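Local atomic coordinates of beta-lactamase-like protein (Novosphingobium pentaromativorans US6-1, PDB entry 6AUF), a protein that probably hydrolyses beta-lactam antibiotics, as a zinc-dependent metallo-beta-lactamase of subclass B3. Residues A[182-187]-A[230-235]. Sequence-based numbering, arbitrary orientation.
With ZN (zinc ion), chain C.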
loop_
_atom_site.group_PDB
_atom_site.type_symbol
_atom_site.label_atom_id
_atom_site.label_comp_id
_atom_site.label_asym_id
_atom_site.label_seq_id
_atom_site.Cartn_x
_atom_site.Cartn_y
_atom_site.Cartn_z
ATOM N N THR A 182 -8.358 0.281 7.302
ATOM C CA THR A 182 -7.839 1.611 7.649
ATOM C C THR A 182 -8.399 2.641 6.670
ATOM O O THR A 182 -7.659 3.212 5.863
ATOM C CB THR A 182 -6.300 1.616 7.641
ATOM O OG1 THR A 182 -5.810 1.212 6.348
ATOM C CG2 THR A 182 -5.761 0.641 8.653
ATOM N N PRO A 183 -9.703 2.925 6.729
ATOM C CA PRO A 183 -10.367 3.579 5.588
ATOM C C PRO A 183 -10.229 5.093 5.540
ATOM O O PRO A 183 -11.219 5.788 5.278
ATOM C CB PRO A 183 -11.839 3.169 5.769
ATOM C CG PRO A 183 -11.815 2.075 6.824
ATOM C CD PRO A 183 -10.689 2.449 7.709
ATOM N N ALA A 184 -9.012 5.613 5.761
ATOM C CA ALA A 184 -8.806 7.055 5.745
ATOM C C ALA A 184 -8.804 7.609 4.325
ATOM O O ALA A 184 -9.399 8.660 4.069
ATOM C CB ALA A 184 -7.513 7.408 6.466
ATOM N N HIS A 185 -8.161 6.917 3.389
ATOM C CA HIS A 185 -7.928 7.478 2.067
ATOM C C HIS A 185 -9.003 7.062 1.079
ATOM O O HIS A 185 -9.340 7.834 0.172
ATOM C CB HIS A 185 -6.527 7.070 1.564
ATOM C CG HIS A 185 -6.334 7.237 0.082
ATOM N ND1 HIS A 185 -6.023 8.447 -0.505
ATOM C CD2 HIS A 185 -6.435 6.348 -0.933
ATOM C CE1 HIS A 185 -5.933 8.294 -1.815
ATOM N NE2 HIS A 185 -6.177 7.030 -2.099
ATOM N N SER A 186 -9.541 5.862 1.247
ATOM C CA SER A 186 -10.600 5.326 0.408
ATOM C C SER A 186 -11.423 4.369 1.250
ATOM O O SER A 186 -11.002 3.967 2.342
ATOM C CB SER A 186 -10.022 4.593 -0.801
ATOM O OG SER A 186 -9.442 3.378 -0.363
ATOM N N PRO A 187 -12.595 3.959 0.769
ATOM C CA PRO A 187 -13.384 3.003 1.560
ATOM C C PRO A 187 -12.686 1.674 1.767
ATOM O O PRO A 187 -12.804 1.085 2.854
ATOM C CB PRO A 187 -14.673 2.863 0.741
ATOM C CG PRO A 187 -14.798 4.188 0.049
ATOM C CD PRO A 187 -13.387 4.559 -0.319
ATOM N N ALA A 230 -16.635 9.099 9.567
ATOM C CA ALA A 230 -16.445 8.190 10.694
ATOM C C ALA A 230 -15.450 7.097 10.333
ATOM O O ALA A 230 -14.613 6.714 11.155
ATOM C CB ALA A 230 -17.786 7.588 11.132
ATOM N N ARG A 231 -15.542 6.581 9.108
ATOM C CA ARG A 231 -14.554 5.625 8.623
ATOM C C ARG A 231 -13.148 6.229 8.590
ATOM O O ARG A 231 -12.172 5.551 8.926
ATOM C CB ARG A 231 -14.977 5.117 7.247
ATOM C CG ARG A 231 -16.212 4.232 7.312
ATOM C CD ARG A 231 -15.894 3.011 8.144
ATOM N NE ARG A 231 -15.313 1.953 7.330
ATOM C CZ ARG A 231 -14.808 0.821 7.821
ATOM N NH1 ARG A 231 -14.782 0.605 9.139
ATOM N NH2 ARG A 231 -14.331 -0.094 6.988
ATOM N N ILE A 232 -13.019 7.510 8.221
ATOM C CA ILE A 232 -11.699 8.140 8.249
ATOM C C ILE A 232 -11.129 8.123 9.664
ATOM O O ILE A 232 -9.987 7.703 9.892
ATOM C CB ILE A 232 -11.757 9.566 7.676
ATOM C CG1 ILE A 232 -12.055 9.520 6.173
ATOM C CG2 ILE A 232 -10.438 10.294 7.948
ATOM C CD1 ILE A 232 -12.567 10.836 5.590
ATOM N N ARG A 233 -11.913 8.575 10.635
ATOM C CA ARG A 233 -11.437 8.584 12.013
ATOM C C ARG A 233 -10.991 7.197 12.459
ATOM O O ARG A 233 -9.963 7.049 13.136
ATOM C CB ARG A 233 -12.539 9.131 12.916
ATOM C CG ARG A 233 -13.038 10.460 12.423
ATOM C CD ARG A 233 -12.999 11.488 13.515
ATOM N NE ARG A 233 -13.713 12.695 13.124
ATOM C CZ ARG A 233 -13.122 13.838 12.798
ATOM N NH1 ARG A 233 -11.797 13.932 12.831
ATOM N NH2 ARG A 233 -13.859 14.888 12.451
ATOM N N THR A 234 -11.755 6.169 12.093
ATOM C CA THR A 234 -11.375 4.801 12.428
ATOM C C THR A 234 -10.044 4.436 11.795
ATOM O O THR A 234 -9.197 3.809 12.437
ATOM C CB THR A 234 -12.458 3.817 11.968
ATOM O OG1 THR A 234 -13.642 4.016 12.742
ATOM C CG2 THR A 234 -11.986 2.327 12.117
ATOM N N GLY A 235 -9.856 4.812 10.528
ATOM C CA GLY A 235 -8.637 4.456 9.828
ATOM C C GLY A 235 -7.421 5.156 10.409
ATOM O O GLY A 235 -6.375 4.534 10.621
HETATM ZN ZN ZN C . -5.528 6.243 -3.912
HETATM O O HOH W 1 -15.271 1.474 4.759
#
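Pro183 presses its ring against helix 226-241 where the chain, leaving strand 175-181, turns toward the zinc site, and it buries more surface here than any other residue. Its CD lies 3.6 Å from Gly235 CA, so the proline ring rests on the helix backbone; Gly235 has no side chain, and the loop main chain lies directly on it, Thr182 C being 3.7 Å from Gly235 CA. One turn earlier in the helix, Arg231 bends at chi2 and chi3 (-62° and -87°), which brings its guanidinium across the proline ring, the two side chains crossing obliquely. Pro183 CG then sits over one face of that plane, offset toward its rim, and approaches Arg231 NH2 to 3.3 Å. Arg231 NH2 also forms a salt bridge with Glu181, and Arg231 NE donates a hydrogen bond to a water oxygen 2.6 Å away, at the guanidinium edge; this water donates to Pro187 O. The loop joins strands 175-181 and 190-197 in the alpha-beta/beta-alpha sandwich of the metallo-beta-lactamase superfamily and carries one ligand of the dinuclear zinc site. An inverse gamma turn at Pro183, closed by the bond from Ala184 N to Thr182 O (2.8 Å), leads the chain to His185, whose CB points away from the helix. With CG anti to the backbone N (chi1 163°), His185 places NE2 2.1 Å from the zinc that His107 and His109 also bind. Ala184 CB faces Ile232 CG2 at 4.4 Å, an apolar contact, and Ile232 CG1 lies 3.5 Å from Ala184 O.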